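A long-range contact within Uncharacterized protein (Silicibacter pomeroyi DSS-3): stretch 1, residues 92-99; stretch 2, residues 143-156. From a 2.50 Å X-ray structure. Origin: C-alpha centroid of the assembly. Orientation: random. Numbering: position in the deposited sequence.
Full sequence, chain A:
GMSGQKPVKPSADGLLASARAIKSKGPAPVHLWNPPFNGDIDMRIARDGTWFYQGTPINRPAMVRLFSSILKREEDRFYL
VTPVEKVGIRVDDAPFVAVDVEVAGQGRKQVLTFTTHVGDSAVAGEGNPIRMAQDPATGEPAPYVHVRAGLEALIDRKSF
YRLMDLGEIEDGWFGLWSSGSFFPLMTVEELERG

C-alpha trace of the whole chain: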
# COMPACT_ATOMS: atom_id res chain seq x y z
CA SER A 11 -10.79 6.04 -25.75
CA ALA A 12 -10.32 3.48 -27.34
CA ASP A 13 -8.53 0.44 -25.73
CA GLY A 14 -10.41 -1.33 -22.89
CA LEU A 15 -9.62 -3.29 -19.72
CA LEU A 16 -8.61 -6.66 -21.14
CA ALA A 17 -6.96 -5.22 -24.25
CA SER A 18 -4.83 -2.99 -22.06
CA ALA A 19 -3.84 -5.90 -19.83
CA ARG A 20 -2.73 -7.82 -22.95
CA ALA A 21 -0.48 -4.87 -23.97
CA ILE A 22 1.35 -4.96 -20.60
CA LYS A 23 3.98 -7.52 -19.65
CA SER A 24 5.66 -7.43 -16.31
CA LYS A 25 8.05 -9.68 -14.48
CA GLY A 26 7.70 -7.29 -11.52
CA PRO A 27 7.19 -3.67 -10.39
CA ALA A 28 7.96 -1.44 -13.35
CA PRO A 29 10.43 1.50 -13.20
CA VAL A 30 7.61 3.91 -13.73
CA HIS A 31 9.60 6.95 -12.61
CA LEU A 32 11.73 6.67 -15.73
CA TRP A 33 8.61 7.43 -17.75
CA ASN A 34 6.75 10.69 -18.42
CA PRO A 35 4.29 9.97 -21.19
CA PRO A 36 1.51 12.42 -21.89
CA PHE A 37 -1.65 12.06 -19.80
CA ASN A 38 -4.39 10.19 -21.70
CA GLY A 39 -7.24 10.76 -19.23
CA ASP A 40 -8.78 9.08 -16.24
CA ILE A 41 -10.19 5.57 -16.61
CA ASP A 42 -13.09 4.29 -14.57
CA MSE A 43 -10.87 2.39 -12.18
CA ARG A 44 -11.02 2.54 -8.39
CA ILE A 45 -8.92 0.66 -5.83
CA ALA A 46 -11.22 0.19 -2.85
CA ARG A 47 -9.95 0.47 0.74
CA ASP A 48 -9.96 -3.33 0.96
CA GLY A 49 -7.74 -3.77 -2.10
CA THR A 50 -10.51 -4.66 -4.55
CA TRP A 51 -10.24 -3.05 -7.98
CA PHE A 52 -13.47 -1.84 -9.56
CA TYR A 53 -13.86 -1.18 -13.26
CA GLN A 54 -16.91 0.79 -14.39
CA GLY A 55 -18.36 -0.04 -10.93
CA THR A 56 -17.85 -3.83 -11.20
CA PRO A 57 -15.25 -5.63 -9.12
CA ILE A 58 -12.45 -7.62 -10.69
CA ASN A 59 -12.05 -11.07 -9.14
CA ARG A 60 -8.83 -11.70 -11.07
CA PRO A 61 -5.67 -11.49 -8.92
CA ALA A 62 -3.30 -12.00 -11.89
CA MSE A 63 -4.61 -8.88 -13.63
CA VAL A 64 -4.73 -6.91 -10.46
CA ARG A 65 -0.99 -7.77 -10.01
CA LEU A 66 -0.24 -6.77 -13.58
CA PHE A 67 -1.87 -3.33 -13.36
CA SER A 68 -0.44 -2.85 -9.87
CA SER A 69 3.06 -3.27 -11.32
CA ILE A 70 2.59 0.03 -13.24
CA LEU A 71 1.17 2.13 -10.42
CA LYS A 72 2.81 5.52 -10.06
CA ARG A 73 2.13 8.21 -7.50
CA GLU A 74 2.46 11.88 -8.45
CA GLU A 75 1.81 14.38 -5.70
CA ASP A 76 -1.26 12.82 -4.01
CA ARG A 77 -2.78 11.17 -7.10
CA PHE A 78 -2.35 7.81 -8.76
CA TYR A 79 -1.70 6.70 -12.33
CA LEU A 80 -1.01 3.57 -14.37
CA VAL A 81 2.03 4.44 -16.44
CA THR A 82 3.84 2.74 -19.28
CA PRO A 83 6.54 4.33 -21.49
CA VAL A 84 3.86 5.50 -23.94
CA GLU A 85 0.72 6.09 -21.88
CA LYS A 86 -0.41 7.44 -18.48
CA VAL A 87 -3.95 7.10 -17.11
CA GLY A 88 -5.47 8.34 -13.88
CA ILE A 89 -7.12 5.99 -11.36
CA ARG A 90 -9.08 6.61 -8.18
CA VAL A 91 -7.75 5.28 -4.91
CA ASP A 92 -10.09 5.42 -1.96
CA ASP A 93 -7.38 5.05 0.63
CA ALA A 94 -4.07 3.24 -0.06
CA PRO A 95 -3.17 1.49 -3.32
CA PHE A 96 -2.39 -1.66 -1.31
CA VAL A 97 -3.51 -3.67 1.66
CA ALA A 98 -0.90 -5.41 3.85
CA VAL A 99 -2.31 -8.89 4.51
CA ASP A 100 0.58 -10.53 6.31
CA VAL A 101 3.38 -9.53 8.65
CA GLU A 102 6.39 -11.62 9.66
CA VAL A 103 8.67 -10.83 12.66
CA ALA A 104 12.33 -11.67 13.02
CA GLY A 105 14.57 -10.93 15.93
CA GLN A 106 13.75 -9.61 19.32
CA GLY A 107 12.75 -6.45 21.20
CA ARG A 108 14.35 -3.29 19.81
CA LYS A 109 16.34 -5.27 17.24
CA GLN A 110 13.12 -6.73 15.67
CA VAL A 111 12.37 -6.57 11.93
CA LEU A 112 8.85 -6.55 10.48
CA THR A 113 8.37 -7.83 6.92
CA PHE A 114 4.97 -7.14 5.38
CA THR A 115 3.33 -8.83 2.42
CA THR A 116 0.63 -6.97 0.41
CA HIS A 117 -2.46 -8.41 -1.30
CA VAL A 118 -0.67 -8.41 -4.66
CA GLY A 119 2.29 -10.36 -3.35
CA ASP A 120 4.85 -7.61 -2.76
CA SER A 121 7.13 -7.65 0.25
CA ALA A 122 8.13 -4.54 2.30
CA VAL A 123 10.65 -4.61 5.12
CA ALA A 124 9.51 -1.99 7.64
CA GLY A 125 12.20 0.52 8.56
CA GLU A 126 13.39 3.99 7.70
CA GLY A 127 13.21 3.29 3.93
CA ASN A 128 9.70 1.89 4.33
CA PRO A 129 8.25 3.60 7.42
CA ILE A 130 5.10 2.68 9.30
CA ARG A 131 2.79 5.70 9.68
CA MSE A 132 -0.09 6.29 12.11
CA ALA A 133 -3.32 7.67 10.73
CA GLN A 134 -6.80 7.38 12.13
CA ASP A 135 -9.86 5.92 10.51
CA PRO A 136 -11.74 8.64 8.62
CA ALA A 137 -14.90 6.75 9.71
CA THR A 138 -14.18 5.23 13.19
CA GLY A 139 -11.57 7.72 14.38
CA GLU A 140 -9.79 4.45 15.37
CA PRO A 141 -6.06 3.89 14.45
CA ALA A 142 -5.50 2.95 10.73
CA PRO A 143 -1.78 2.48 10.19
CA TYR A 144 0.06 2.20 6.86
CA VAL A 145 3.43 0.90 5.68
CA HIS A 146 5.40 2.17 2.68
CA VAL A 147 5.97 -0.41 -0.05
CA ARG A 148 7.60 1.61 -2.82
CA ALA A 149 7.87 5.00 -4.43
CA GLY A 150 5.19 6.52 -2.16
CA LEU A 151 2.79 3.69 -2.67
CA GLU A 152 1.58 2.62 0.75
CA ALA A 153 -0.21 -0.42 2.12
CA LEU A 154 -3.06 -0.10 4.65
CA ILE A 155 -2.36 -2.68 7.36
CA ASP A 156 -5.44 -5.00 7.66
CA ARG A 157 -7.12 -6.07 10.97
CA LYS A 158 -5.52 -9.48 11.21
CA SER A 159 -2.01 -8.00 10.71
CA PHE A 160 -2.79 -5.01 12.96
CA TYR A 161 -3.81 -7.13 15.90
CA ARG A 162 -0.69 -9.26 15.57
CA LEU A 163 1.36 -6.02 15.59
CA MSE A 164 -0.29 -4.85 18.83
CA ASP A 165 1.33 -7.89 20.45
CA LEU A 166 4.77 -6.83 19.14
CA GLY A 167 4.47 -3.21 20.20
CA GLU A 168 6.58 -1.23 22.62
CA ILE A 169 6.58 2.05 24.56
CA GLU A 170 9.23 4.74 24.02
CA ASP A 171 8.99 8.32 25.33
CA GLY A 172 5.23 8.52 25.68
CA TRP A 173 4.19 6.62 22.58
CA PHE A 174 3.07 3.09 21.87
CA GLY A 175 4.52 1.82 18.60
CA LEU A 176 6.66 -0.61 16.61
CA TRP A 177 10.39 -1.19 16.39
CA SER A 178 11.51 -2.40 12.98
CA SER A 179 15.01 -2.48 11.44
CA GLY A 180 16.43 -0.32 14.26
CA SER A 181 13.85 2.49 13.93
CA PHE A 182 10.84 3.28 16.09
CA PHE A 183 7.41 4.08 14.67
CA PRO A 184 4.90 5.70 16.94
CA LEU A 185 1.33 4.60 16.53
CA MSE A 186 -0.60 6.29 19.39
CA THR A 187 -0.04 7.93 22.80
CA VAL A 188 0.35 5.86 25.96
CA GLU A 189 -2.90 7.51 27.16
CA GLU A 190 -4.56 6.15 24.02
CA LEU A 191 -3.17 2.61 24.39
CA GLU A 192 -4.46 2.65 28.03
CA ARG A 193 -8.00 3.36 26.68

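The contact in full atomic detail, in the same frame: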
# COMPACT_ATOMS: atom_id res chain seq x y z
N ASP A 92 -9.26 4.97 -3.05
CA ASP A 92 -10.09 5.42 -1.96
C ASP A 92 -9.22 5.76 -0.80
O ASP A 92 -9.40 6.81 -0.21
CB ASP A 92 -11.10 4.35 -1.56
CG ASP A 92 -12.28 4.30 -2.51
OD1 ASP A 92 -12.40 5.20 -3.37
OD2 ASP A 92 -13.08 3.34 -2.41
N ASP A 93 -8.28 4.88 -0.50
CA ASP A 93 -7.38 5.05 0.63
C ASP A 93 -5.92 4.77 0.20
O ASP A 93 -5.27 5.67 -0.30
CB ASP A 93 -7.85 4.14 1.77
CG ASP A 93 -7.21 4.49 3.09
OD1 ASP A 93 -6.37 5.39 3.13
OD2 ASP A 93 -7.56 3.86 4.10
N ALA A 94 -5.42 3.55 0.37
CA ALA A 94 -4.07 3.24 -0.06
C ALA A 94 -4.18 2.35 -1.28
O ALA A 94 -5.19 1.67 -1.46
CB ALA A 94 -3.29 2.57 1.04
N PRO A 95 -3.17 2.39 -2.17
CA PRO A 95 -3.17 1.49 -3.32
C PRO A 95 -3.04 0.01 -2.96
O PRO A 95 -3.36 -0.87 -3.78
CB PRO A 95 -1.97 1.96 -4.13
CG PRO A 95 -1.09 2.74 -3.16
CD PRO A 95 -2.02 3.31 -2.17
N PHE A 96 -2.57 -0.27 -1.74
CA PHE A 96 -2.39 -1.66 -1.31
C PHE A 96 -2.93 -1.94 0.08
O PHE A 96 -3.11 -1.03 0.88
CB PHE A 96 -0.92 -2.03 -1.32
CG PHE A 96 -0.25 -1.85 -2.65
CD1 PHE A 96 -0.59 -2.64 -3.73
CD2 PHE A 96 0.78 -0.94 -2.80
CE1 PHE A 96 0.05 -2.50 -4.93
CE2 PHE A 96 1.44 -0.79 -4.01
CZ PHE A 96 1.07 -1.58 -5.08
N VAL A 97 -3.21 -3.20 0.34
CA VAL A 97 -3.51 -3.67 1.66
C VAL A 97 -2.41 -4.65 2.06
O VAL A 97 -2.12 -5.57 1.30
CB VAL A 97 -4.87 -4.37 1.73
CG1 VAL A 97 -4.98 -5.18 3.01
CG2 VAL A 97 -6.03 -3.34 1.61
N ALA A 98 -1.82 -4.45 3.23
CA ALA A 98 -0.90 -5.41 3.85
C ALA A 98 -1.71 -6.53 4.49
O ALA A 98 -2.48 -6.27 5.42
CB ALA A 98 -0.01 -4.72 4.92
N VAL A 99 -1.53 -7.75 4.01
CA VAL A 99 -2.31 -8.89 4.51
C VAL A 99 -1.54 -9.86 5.38
O VAL A 99 -2.12 -10.77 5.95
CB VAL A 99 -2.90 -9.70 3.36
CG1 VAL A 99 -3.91 -8.81 2.57
CG2 VAL A 99 -1.77 -10.28 2.48
N PRO A 143 -3.17 2.25 10.51
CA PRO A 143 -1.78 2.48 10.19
C PRO A 143 -1.43 1.96 8.79
O PRO A 143 -2.01 0.99 8.31
CB PRO A 143 -1.06 1.66 11.25
CG PRO A 143 -1.95 0.50 11.49
CD PRO A 143 -3.37 0.90 11.05
N TYR A 144 -0.44 2.59 8.16
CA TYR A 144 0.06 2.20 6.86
C TYR A 144 1.51 1.81 6.93
O TYR A 144 2.19 2.14 7.90
CB TYR A 144 -0.08 3.36 5.90
CG TYR A 144 -1.49 3.90 5.80
CD1 TYR A 144 -1.99 4.77 6.75
CD2 TYR A 144 -2.32 3.57 4.71
CE1 TYR A 144 -3.27 5.32 6.64
CE2 TYR A 144 -3.61 4.12 4.60
CZ TYR A 144 -4.07 5.00 5.58
OH TYR A 144 -5.31 5.55 5.53
N VAL A 145 1.99 1.11 5.89
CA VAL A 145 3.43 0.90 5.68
C VAL A 145 3.79 1.18 4.21
O VAL A 145 3.05 0.85 3.29
CB VAL A 145 3.89 -0.51 6.09
CG1 VAL A 145 3.16 -1.61 5.32
CG2 VAL A 145 5.38 -0.66 5.85
N HIS A 146 4.92 1.84 4.02
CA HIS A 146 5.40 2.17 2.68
C HIS A 146 5.92 0.91 2.01
O HIS A 146 6.62 0.10 2.64
CB HIS A 146 6.51 3.21 2.81
CG HIS A 146 7.14 3.64 1.51
ND1 HIS A 146 8.29 3.06 1.04
CD2 HIS A 146 6.83 4.64 0.65
CE1 HIS A 146 8.65 3.66 -0.09
NE2 HIS A 146 7.79 4.62 -0.34
N VAL A 147 5.53 0.73 0.76
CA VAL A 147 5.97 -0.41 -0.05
C VAL A 147 6.99 0.07 -1.07
O VAL A 147 8.10 -0.45 -1.11
CB VAL A 147 4.79 -1.04 -0.81
CG1 VAL A 147 5.26 -2.24 -1.65
CG2 VAL A 147 3.65 -1.34 0.17
N ARG A 148 6.63 1.05 -1.89
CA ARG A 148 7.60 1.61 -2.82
C ARG A 148 7.14 2.93 -3.39
O ARG A 148 5.94 3.15 -3.60
CB ARG A 148 7.92 0.64 -3.98
CG ARG A 148 6.73 0.33 -4.91
CD ARG A 148 7.18 -0.42 -6.20
NE ARG A 148 6.00 -0.63 -7.06
CZ ARG A 148 5.09 -1.58 -6.86
NH1 ARG A 148 5.25 -2.46 -5.88
NH2 ARG A 148 4.03 -1.68 -7.67
N ALA A 149 8.10 3.81 -3.64
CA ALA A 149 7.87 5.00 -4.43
C ALA A 149 6.62 5.78 -4.03
O ALA A 149 5.92 6.33 -4.86
CB ALA A 149 7.83 4.63 -5.90
N GLY A 150 6.36 5.81 -2.72
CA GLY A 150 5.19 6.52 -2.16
C GLY A 150 3.92 5.72 -2.15
O GLY A 150 2.87 6.20 -1.71
N LEU A 151 3.97 4.50 -2.67
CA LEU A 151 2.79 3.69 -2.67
C LEU A 151 2.77 2.97 -1.31
O LEU A 151 3.71 2.26 -0.98
CB LEU A 151 2.83 2.68 -3.79
CG LEU A 151 3.05 3.21 -5.21
CD1 LEU A 151 3.24 2.00 -6.10
CD2 LEU A 151 1.88 4.10 -5.68
N GLU A 152 1.70 3.17 -0.56
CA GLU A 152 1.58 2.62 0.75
C GLU A 152 0.56 1.50 0.80
O GLU A 152 -0.34 1.45 -0.02
CB GLU A 152 1.15 3.69 1.72
CG GLU A 152 2.22 4.68 2.05
CD GLU A 152 1.75 5.68 3.08
OE1 GLU A 152 0.71 6.32 2.84
OE2 GLU A 152 2.41 5.79 4.13
N ALA A 153 0.74 0.61 1.79
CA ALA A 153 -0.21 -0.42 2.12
C ALA A 153 -0.94 -0.09 3.45
O ALA A 153 -0.32 0.19 4.49
CB ALA A 153 0.52 -1.75 2.22
N LEU A 154 -2.27 -0.14 3.42
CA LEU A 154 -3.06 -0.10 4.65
C LEU A 154 -2.92 -1.45 5.33
O LEU A 154 -3.16 -2.49 4.69
CB LEU A 154 -4.52 0.17 4.34
CG LEU A 154 -5.44 0.30 5.54
CD1 LEU A 154 -5.11 1.56 6.34
CD2 LEU A 154 -6.90 0.33 5.07
N ILE A 155 -2.56 -1.44 6.61
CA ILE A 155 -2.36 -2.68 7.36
C ILE A 155 -3.74 -3.20 7.79
O ILE A 155 -4.48 -2.49 8.44
CB ILE A 155 -1.42 -2.43 8.59
CG1 ILE A 155 -0.03 -2.05 8.10
CG2 ILE A 155 -1.29 -3.65 9.45
CD1 ILE A 155 0.77 -1.33 9.14
N ASP A 156 -4.09 -4.43 7.38
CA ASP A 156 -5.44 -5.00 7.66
C ASP A 156 -5.57 -5.45 9.12
O ASP A 156 -4.58 -5.51 9.83
CB ASP A 156 -5.76 -6.16 6.70
CG ASP A 156 -5.00 -7.47 7.03
OD1 ASP A 156 -4.20 -7.48 7.98
OD2 ASP A 156 -5.22 -8.50 6.34

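This contact is a short parallel pairing of β-strands 96-99 and 151-155, with the Phe96 ring packed on the hairpin that contains the second strand and a Tyr144-Asp93 hydrogen bond before the first strand begins. Strand 151-155 is itself the second arm of that hairpin: it is joined to strand 144-148 by a type I' turn from Arg148 to Leu151, in which Gly150 adopts a positive phi that glycine tolerates easily, and the two arms pair through backbone hydrogen bonds such as Ala153 N to Val145 O at 2.8 Å.

Along the ladder the donor comes from the two strands in turn. Phe96 N reaches Glu152 O at 3.3 Å in a weak hydrogen bond; Leu154 N then donates to Phe96 O at 2.8 Å, Ala98 N to Leu154 O at 2.8 Å, and Asp156 N to Ala98 O at 3.1 Å. Leu154 thus bonds through its N and O to the residues before and after its bridge partner Val97, the pattern expected of parallel strands. The strand directions nevertheless diverge by 48°, so the pairing is strongly twisted.

Phe96, Ala98, Ala153 and Ile155 share one face. The Ala153 methyl lies between its two neighbours on the other strand, with Ala153 CB 3.8 Å from Phe96 CB and 4.0 Å from Ala98 CB. The Phe96 ring, chi1 in m, extends toward the hairpin turn: Phe96 CE2 lies 3.7 Å from Leu151 CB and Phe96 CD2 4.1 Å from Val147 CG2, while Arg148 NH2 sits at the edge of the ring, 3.9 Å from Phe96 CZ. Val97 and Leu154 occupy the opposite face.

Before the strand, Ala94 CB lies 3.3 Å from Glu152 O and 3.9 Å from Tyr144 CE2, so the methyl fills the space between the backbone and the ring edge. Tyr144 OH donates to Asp93 OD1 at 2.6 Å, a short bond that gives the hydroxyl of a buried tyrosine a carboxylate acceptor. At the far end, Asp156 combines its backbone bond to Ala98 with an N-cap role, its side chain capping a backbone N just beyond the stretch.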